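Local coordinates for protein nitrite oxidoreductase subunit A (Kuenenia stuttgartiensis, PDB 7B04) that is a molybdopterin-family oxidoreductase subunit related to NarG, holding a molybdenum atom, two MD1 pterin guanylate ligands and an iron/sulfur cluster, at residues M228-V233 / N565-F571; S289-M293 / C712-F716. All blocks are in the same frame, centred on the assembly; numbering follows the deposited sequence.

Contact 1: residues M228-V233 / N565-F571; sequences MGLLGV and NYKAGNF
Leu230 reaches straight into the bend of 565-571, and its two methyls do different work. CG stands anti to the backbone N (chi1 -157°), which carries the branch across to the other loop. There CD2 sits 3.2 Å from Asn565 OD1, with the carbonyl O of Lys567 also close by, while CD1 turns toward the ring of Phe571. That ring closes the apolar side: Leu230 CD1 meets Phe571 CE2 at its edge, 4.0 Å away and near the ring plane, and Val233 CG2 approaches the same CE2 obliquely at 3.8 Å. Nearer Asn565, Leu231 CD1 lies 4.0 Å from Asn565 CB, the two side chains running alongside in opposite senses. The chain of Met228 is bent and brings CE close to Asn565 O. Its side chain is about 4 Å from a bound MD1 and about 6 Å from the molybdenum, so this pairing borders the cofactor site.

No hydrogen bond crosses between the loops; each finds partners within itself or outside. Asn565 ND2 bonds to Asn710 O, and Leu230 O to Thr709 OG1. Lys567 centres an inverse gamma turn.

Both loops are buried. That of 228-233 follows strand 222-226 and leads to helix 238-254, that of 565-571 follows strand 558-561 and leads to helix 582-585, and helix 767-774 and strand 707-709 pack against both Val233 and Phe571.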
ATOM      1  N   MET B 228      -3.626 -12.818 -15.621  1.00 32.33           N
ATOM      2  CA  MET B 228      -4.834 -12.088 -15.239  1.00 32.59           C
ATOM      3  C   MET B 228      -5.314 -11.160 -16.354  1.00 32.14           C
ATOM      4  O   MET B 228      -5.316  -9.933 -16.228  1.00 44.08           O
ATOM      5  CB  MET B 228      -4.568 -11.294 -13.968  1.00 26.33           C
ATOM      6  CG  MET B 228      -3.832 -12.088 -12.902  1.00 30.48           C
ATOM      7  SD  MET B 228      -4.847 -12.866 -11.622  1.00 44.07           S
ATOM      8  CE  MET B 228      -6.422 -13.096 -12.435  1.00 33.65           C
ATOM      9  N   GLY B 229      -5.682 -11.776 -17.477  1.00 28.98           N
ATOM     10  CA  GLY B 229      -5.973 -11.008 -18.675  1.00 37.02           C
ATOM     11  C   GLY B 229      -7.115 -10.001 -18.542  1.00 36.69           C
ATOM     12  O   GLY B 229      -7.256  -9.115 -19.386  1.00 39.66           O
ATOM     13  N   LEU B 230      -7.939 -10.088 -17.497  1.00 29.71           N
ATOM     14  CA  LEU B 230      -9.006  -9.085 -17.383  1.00 35.68           C
ATOM     15  C   LEU B 230      -8.441  -7.689 -17.192  1.00 37.37           C
ATOM     16  O   LEU B 230      -9.140  -6.694 -17.413  1.00 34.62           O
ATOM     17  CB  LEU B 230      -9.945  -9.407 -16.229  1.00 37.56           C
ATOM     18  CG  LEU B 230     -11.361  -8.835 -16.249  1.00 30.66           C
ATOM     19  CD1 LEU B 230     -12.133  -9.286 -17.485  1.00 31.20           C
ATOM     20  CD2 LEU B 230     -12.097  -9.256 -14.985  1.00 30.50           C
ATOM     21  N   LEU B 231      -7.179  -7.599 -16.782  1.00 32.55           N
ATOM     22  CA  LEU B 231      -6.501  -6.305 -16.660  1.00 28.27           C
ATOM     23  C   LEU B 231      -6.354  -5.611 -18.018  1.00 33.30           C
ATOM     24  O   LEU B 231      -6.517  -4.388 -18.129  1.00 38.22           O
ATOM     25  CB  LEU B 231      -5.158  -6.516 -15.966  1.00 30.68           C
ATOM     26  CG  LEU B 231      -5.166  -6.708 -14.446  1.00 32.37           C
ATOM     27  CD1 LEU B 231      -6.321  -7.536 -13.867  1.00 32.28           C
ATOM     28  CD2 LEU B 231      -3.884  -7.413 -14.123  1.00 30.21           C
ATOM     29  N   GLY B 232      -6.030  -6.378 -19.052  1.00 35.82           N
ATOM     30  CA  GLY B 232      -6.317  -6.005 -20.425  1.00 36.67           C
ATOM     31  C   GLY B 232      -6.617  -7.243 -21.245  1.00 35.92           C
ATOM     32  O   GLY B 232      -5.757  -8.116 -21.387  1.00 37.40           O
ATOM     33  N   VAL B 233      -7.818  -7.317 -21.819  1.00 36.29           N
ATOM     34  CA  VAL B 233      -8.264  -8.568 -22.426  1.00 29.97           C
ATOM     35  C   VAL B 233      -7.574  -8.793 -23.764  1.00 32.35           C
ATOM     36  O   VAL B 233      -7.128  -9.905 -24.069  1.00 35.73           O
ATOM     37  CB  VAL B 233      -9.797  -8.577 -22.569  1.00 31.39           C
ATOM     38  CG1 VAL B 233     -10.257  -9.856 -23.248  1.00 28.89           C
ATOM     39  CG2 VAL B 233     -10.457  -8.425 -21.208  1.00 34.96           C
ATOM     40  N   ASN B 565      -8.666  -9.847  -9.575  1.00 32.96           N
ATOM     41  CA  ASN B 565      -9.655  -9.670 -10.636  1.00 36.79           C
ATOM     42  C   ASN B 565      -9.634 -10.898 -11.535  1.00 31.17           C
ATOM     43  O   ASN B 565      -8.755 -11.050 -12.385  1.00 32.94           O
ATOM     44  CB  ASN B 565      -9.392  -8.395 -11.427  1.00 35.84           C
ATOM     45  CG  ASN B 565     -10.659  -7.832 -12.036  1.00 34.66           C
ATOM     46  OD1 ASN B 565     -11.734  -8.419 -11.905  1.00 37.84           O
ATOM     47  ND2 ASN B 565     -10.542  -6.691 -12.703  1.00 36.86           N
ATOM     48  N   TYR B 566     -10.631 -11.767 -11.364  1.00 30.67           N
ATOM     49  CA  TYR B 566     -10.701 -13.043 -12.061  1.00 31.85           C
ATOM     50  C   TYR B 566     -11.813 -13.123 -13.090  1.00 33.69           C
ATOM     51  O   TYR B 566     -11.773 -14.012 -13.947  1.00 29.56           O
ATOM     52  CB  TYR B 566     -10.957 -14.169 -11.050  1.00 33.76           C
ATOM     53  CG  TYR B 566     -12.346 -14.050 -10.460  1.00 37.11           C
ATOM     54  CD1 TYR B 566     -12.601 -13.174  -9.414  1.00 36.72           C
ATOM     55  CD2 TYR B 566     -13.414 -14.777 -10.980  1.00 38.20           C
ATOM     56  CE1 TYR B 566     -13.868 -13.037  -8.889  1.00 36.85           C
ATOM     57  CE2 TYR B 566     -14.685 -14.643 -10.462  1.00 42.28           C
ATOM     58  CZ  TYR B 566     -14.905 -13.775  -9.417  1.00 38.83           C
ATOM     59  OH  TYR B 566     -16.172 -13.642  -8.902  1.00 39.96           O
ATOM     60  N   LYS B 567     -12.801 -12.230 -13.028  1.00 35.78           N
ATOM     61  CA  LYS B 567     -14.094 -12.484 -13.659  1.00 28.20           C
ATOM     62  C   LYS B 567     -13.998 -12.249 -15.166  1.00 33.89           C
ATOM     63  O   LYS B 567     -14.506 -11.274 -15.724  1.00 39.81           O
ATOM     64  CB  LYS B 567     -15.184 -11.636 -13.019  1.00 23.65           C
ATOM     65  CG  LYS B 567     -16.592 -12.057 -13.426  1.00 34.18           C
ATOM     66  CD  LYS B 567     -17.664 -11.310 -12.647  1.00 36.26           C
ATOM     67  CE  LYS B 567     -18.277 -12.174 -11.560  1.00 34.58           C
ATOM     68  NZ  LYS B 567     -17.411 -12.256 -10.357  1.00 45.90           N
ATOM     69  N   ALA B 568     -13.324 -13.188 -15.835  1.00 31.09           N
ATOM     70  CA  ALA B 568     -13.393 -13.237 -17.286  1.00 27.86           C
ATOM     71  C   ALA B 568     -14.768 -13.669 -17.763  1.00 36.62           C
ATOM     72  O   ALA B 568     -15.069 -13.535 -18.954  1.00 43.44           O
ATOM     73  CB  ALA B 568     -12.325 -14.181 -17.842  1.00 29.04           C
ATOM     74  N   GLY B 569     -15.604 -14.179 -16.856  1.00 36.00           N
ATOM     75  CA  GLY B 569     -16.984 -14.498 -17.139  1.00 35.42           C
ATOM     76  C   GLY B 569     -17.896 -13.299 -17.245  1.00 40.30           C
ATOM     77  O   GLY B 569     -19.102 -13.473 -17.444  1.00 50.30           O
ATOM     78  N   ASN B 570     -17.357 -12.084 -17.096  1.00 30.04           N
ATOM     79  CA  ASN B 570     -18.142 -10.891 -17.388  1.00 36.29           C
ATOM     80  C   ASN B 570     -18.524 -10.842 -18.857  1.00 41.47           C
ATOM     81  O   ASN B 570     -19.606 -10.355 -19.205  1.00 47.99           O
ATOM     82  CB  ASN B 570     -17.365  -9.637 -16.993  1.00 39.75           C
ATOM     83  CG  ASN B 570     -17.486  -9.317 -15.520  1.00 35.36           C
ATOM     84  OD1 ASN B 570     -18.576  -9.373 -14.952  1.00 39.95           O
ATOM     85  ND2 ASN B 570     -16.367  -8.976 -14.893  1.00 32.45           N
ATOM     86  N   PHE B 571     -17.654 -11.350 -19.732  1.00 31.96           N
ATOM     87  CA  PHE B 571     -17.997 -11.550 -21.138  1.00 39.22           C
ATOM     88  C   PHE B 571     -18.749 -12.877 -21.235  1.00 48.88           C
ATOM     89  O   PHE B 571     -18.288 -13.870 -21.803  1.00 45.43           O
ATOM     90  CB  PHE B 571     -16.750 -11.516 -22.010  1.00 39.99           C
ATOM     91  CG  PHE B 571     -15.962 -10.238 -21.893  1.00 47.59           C
ATOM     92  CD1 PHE B 571     -16.253  -9.152 -22.704  1.00 51.30           C
ATOM     93  CD2 PHE B 571     -14.933 -10.124 -20.973  1.00 42.58           C
ATOM     94  CE1 PHE B 571     -15.531  -7.974 -22.598  1.00 40.31           C
ATOM     95  CE2 PHE B 571     -14.207  -8.951 -20.865  1.00 42.95           C
ATOM     96  CZ  PHE B 571     -14.508  -7.874 -21.676  1.00 37.60           C
TER

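Contact 2: residues S289-M293 / C712-F716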
ATOM      1  N   SER B 289     -18.677 -16.452  -5.415  1.00 45.49           N
ATOM      2  CA  SER B 289     -19.731 -15.585  -4.902  1.00 44.45           C
ATOM      3  C   SER B 289     -19.091 -14.320  -4.338  1.00 44.73           C
ATOM      4  O   SER B 289     -18.465 -14.355  -3.275  1.00 46.91           O
ATOM      5  CB  SER B 289     -20.548 -16.311  -3.836  1.00 46.94           C
ATOM      6  OG  SER B 289     -21.509 -15.451  -3.248  1.00 46.97           O
ATOM      7  N   ASP B 290     -19.221 -13.210  -5.067  1.00 45.84           N
ATOM      8  CA  ASP B 290     -18.735 -11.908  -4.627  1.00 41.14           C
ATOM      9  C   ASP B 290     -19.784 -10.857  -4.977  1.00 48.24           C
ATOM     10  O   ASP B 290     -20.797 -11.158  -5.615  1.00 50.73           O
ATOM     11  CB  ASP B 290     -17.369 -11.587  -5.244  1.00 37.27           C
ATOM     12  CG  ASP B 290     -17.371 -11.693  -6.753  1.00 45.74           C
ATOM     13  OD1 ASP B 290     -18.418 -12.054  -7.334  1.00 42.74           O
ATOM     14  OD2 ASP B 290     -16.316 -11.419  -7.361  1.00 54.59           O
ATOM     15  N   VAL B 291     -19.536  -9.609  -4.576  1.00 49.96           N
ATOM     16  CA  VAL B 291     -20.527  -8.545  -4.695  1.00 45.40           C
ATOM     17  C   VAL B 291     -19.872  -7.258  -5.176  1.00 45.07           C
ATOM     18  O   VAL B 291     -18.665  -7.053  -5.022  1.00 43.89           O
ATOM     19  CB  VAL B 291     -21.254  -8.273  -3.357  1.00 37.13           C
ATOM     20  CG1 VAL B 291     -22.044  -9.487  -2.912  1.00 39.72           C
ATOM     21  CG2 VAL B 291     -20.260  -7.853  -2.282  1.00 25.29           C
ATOM     22  N   ASP B 292     -20.684  -6.392  -5.787  1.00 38.73           N
ATOM     23  CA  ASP B 292     -20.290  -4.996  -5.921  1.00 36.91           C
ATOM     24  C   ASP B 292     -20.251  -4.404  -4.519  1.00 44.75           C
ATOM     25  O   ASP B 292     -21.284  -4.335  -3.845  1.00 42.29           O
ATOM     26  CB  ASP B 292     -21.265  -4.219  -6.808  1.00 38.27           C
ATOM     27  CG  ASP B 292     -21.234  -4.673  -8.249  1.00 47.50           C
ATOM     28  OD1 ASP B 292     -20.172  -5.145  -8.706  1.00 47.48           O
ATOM     29  OD2 ASP B 292     -22.274  -4.553  -8.929  1.00 50.77           O
ATOM     30  N   MET B 293     -19.073  -3.962  -4.082  1.00 38.35           N
ATOM     31  CA  MET B 293     -18.859  -3.663  -2.671  1.00 38.87           C
ATOM     32  C   MET B 293     -19.662  -2.476  -2.151  1.00 37.38           C
ATOM     33  O   MET B 293     -19.620  -2.216  -0.952  1.00 39.55           O
ATOM     34  CB  MET B 293     -17.368  -3.482  -2.383  1.00 39.37           C
ATOM     35  CG  MET B 293     -16.520  -4.544  -3.059  1.00 47.74           C
ATOM     36  SD  MET B 293     -14.776  -4.491  -2.614  1.00 67.31           S
ATOM     37  CE  MET B 293     -14.879  -4.627  -0.831  1.00 35.76           C
ATOM     38  N   CYS B 712     -14.592  -7.447 -10.625  1.00 44.44           N
ATOM     39  CA  CYS B 712     -15.546  -8.245  -9.872  1.00 41.72           C
ATOM     40  C   CYS B 712     -16.008  -7.556  -8.596  1.00 44.16           C
ATOM     41  O   CYS B 712     -16.881  -8.086  -7.902  1.00 46.35           O
ATOM     42  CB  CYS B 712     -14.940  -9.609  -9.537  1.00 30.95           C
ATOM     43  SG  CYS B 712     -13.490  -9.528  -8.467  1.00 42.01           S
ATOM     44  N   SER B 713     -15.372  -6.433  -8.264  1.00 37.19           N
ATOM     45  CA  SER B 713     -15.739  -5.677  -7.048  1.00 41.39           C
ATOM     46  C   SER B 713     -16.496  -4.405  -7.413  1.00 44.11           C
ATOM     47  O   SER B 713     -16.969  -3.728  -6.516  1.00 42.72           O
ATOM     48  CB  SER B 713     -14.542  -5.374  -6.234  1.00 40.03           C
ATOM     49  OG  SER B 713     -13.573  -4.743  -7.026  1.00 50.70           O
ATOM     50  N   ASN B 714     -16.595  -4.104  -8.699  1.00 44.14           N
ATOM     51  CA  ASN B 714     -17.306  -2.882  -9.144  1.00 48.94           C
ATOM     52  C   ASN B 714     -17.990  -3.161 -10.481  1.00 49.41           C
ATOM     53  O   ASN B 714     -17.482  -3.950 -11.258  1.00 50.66           O
ATOM     54  CB  ASN B 714     -16.391  -1.662  -9.156  1.00 42.49           C
ATOM     55  CG  ASN B 714     -15.314  -1.781 -10.194  1.00 39.76           C
ATOM     56  OD1 ASN B 714     -15.560  -2.287 -11.258  1.00 45.54           O
ATOM     57  ND2 ASN B 714     -14.121  -1.327  -9.900  1.00 43.78           N
ATOM     58  N   PRO B 715     -19.111  -2.499 -10.790  1.00 42.83           N
ATOM     59  CA  PRO B 715     -19.826  -2.761 -12.017  1.00 41.51           C
ATOM     60  C   PRO B 715     -19.309  -1.999 -13.231  1.00 41.87           C
ATOM     61  O   PRO B 715     -19.877  -2.112 -14.238  1.00 45.47           O
ATOM     62  CB  PRO B 715     -21.201  -2.204 -11.671  1.00 48.56           C
ATOM     63  CG  PRO B 715     -20.912  -1.065 -10.755  1.00 47.87           C
ATOM     64  CD  PRO B 715     -19.764  -1.552  -9.913  1.00 41.52           C
ATOM     65  N   PHE B 716     -18.263  -1.213 -13.056  1.00 40.85           N
ATOM     66  CA  PHE B 716     -17.732  -0.339 -14.124  1.00 35.09           C
ATOM     67  C   PHE B 716     -16.882  -1.042 -15.158  1.00 33.73           C
ATOM     68  O   PHE B 716     -16.187  -1.986 -14.881  1.00 39.78           O
ATOM     69  CB  PHE B 716     -16.842   0.738 -13.527  1.00 37.09           C
ATOM     70  CG  PHE B 716     -17.394   1.296 -12.255  1.00 36.18           C
ATOM     71  CD1 PHE B 716     -18.748   1.421 -12.091  1.00 30.73           C
ATOM     72  CD2 PHE B 716     -16.559   1.660 -11.226  1.00 34.58           C
ATOM     73  CE1 PHE B 716     -19.264   1.922 -10.917  1.00 38.53           C
ATOM     74  CE2 PHE B 716     -17.071   2.159 -10.052  1.00 38.82           C
ATOM     75  CZ  PHE B 716     -18.423   2.296  -9.910  1.00 44.42           C
TER
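Asp290 points its carboxylate at Cys712, OD2 lying 3.1 Å from Cys712 CB and a little farther from SG. A chi1 of 54° folds the carboxylate back over its own main chain, on the side of Cys712. Cys712 O is also near OD2, but two acceptors cannot bond to each other. The carboxylate is instead gripped from elsewhere: OD2 by Tyr566 OH, OD1 by Lys567 and Arg808, partners that would be expected to stabilise its negative charge in this buried setting.

Val291 turns its side chain away and contributes its backbone, with its O resting near Ser713 CA. At Asp292 the main chains come together, CA to CA 4.7 Å from Ser713. Its carboxylate reaches over the Asn714-Pro715 peptide and slants across the proline ring: OD1 lies 3.4 Å from Asn714 C, and OD2 touches Pro715 CB at 3.8 Å while accepting a hydrogen bond from Arg808 N.

Met293 supplies the one hydrogen bond between the loops, from its N to Ser713 O at 3.2 Å. The bond is nearly straight at the hydrogen (167°), although the donor is tilted 33° from the carbonyl plane. Beyond it the methionine side chain lies against the serine, SD 3.7 Å from Ser713 CB.

A single backbone bond thus joins two irregular loops, one leading to strand 301-304 of the parallel sheet and the other linking strands 707-709 and 716-720. They pack in the buried interior of a molybdopterin oxidoreductase, with Ser713 about 8 Å from a bound MD1 and Asn714 about 8 Å from the iron/sulfur cluster, measured from their side chains.

Overall arrangement
Along the chain the segments alternate, 228-233, 289-293, 565-571, 712-716, so contacts 1 and 2 interlock rather than nest. Their centres are 13 Å apart, and they touch directly: Asn565 OD1 of contact 1 packs on Cys712 N of contact 2 at 3.3 Å, and Tyr566 CE1 on Cys712 SG. Three of the four loops connect to two of the sheets: 228-233 follows strand 222-226 of the seven-stranded mixed sheet, while in the five-stranded parallel one strand 301-304 comes after the loop of 289-293 and strand 558-561 before that of 565-571. Together they bring distant parts of the chain into one buried region near bound MD1 and the molybdenum.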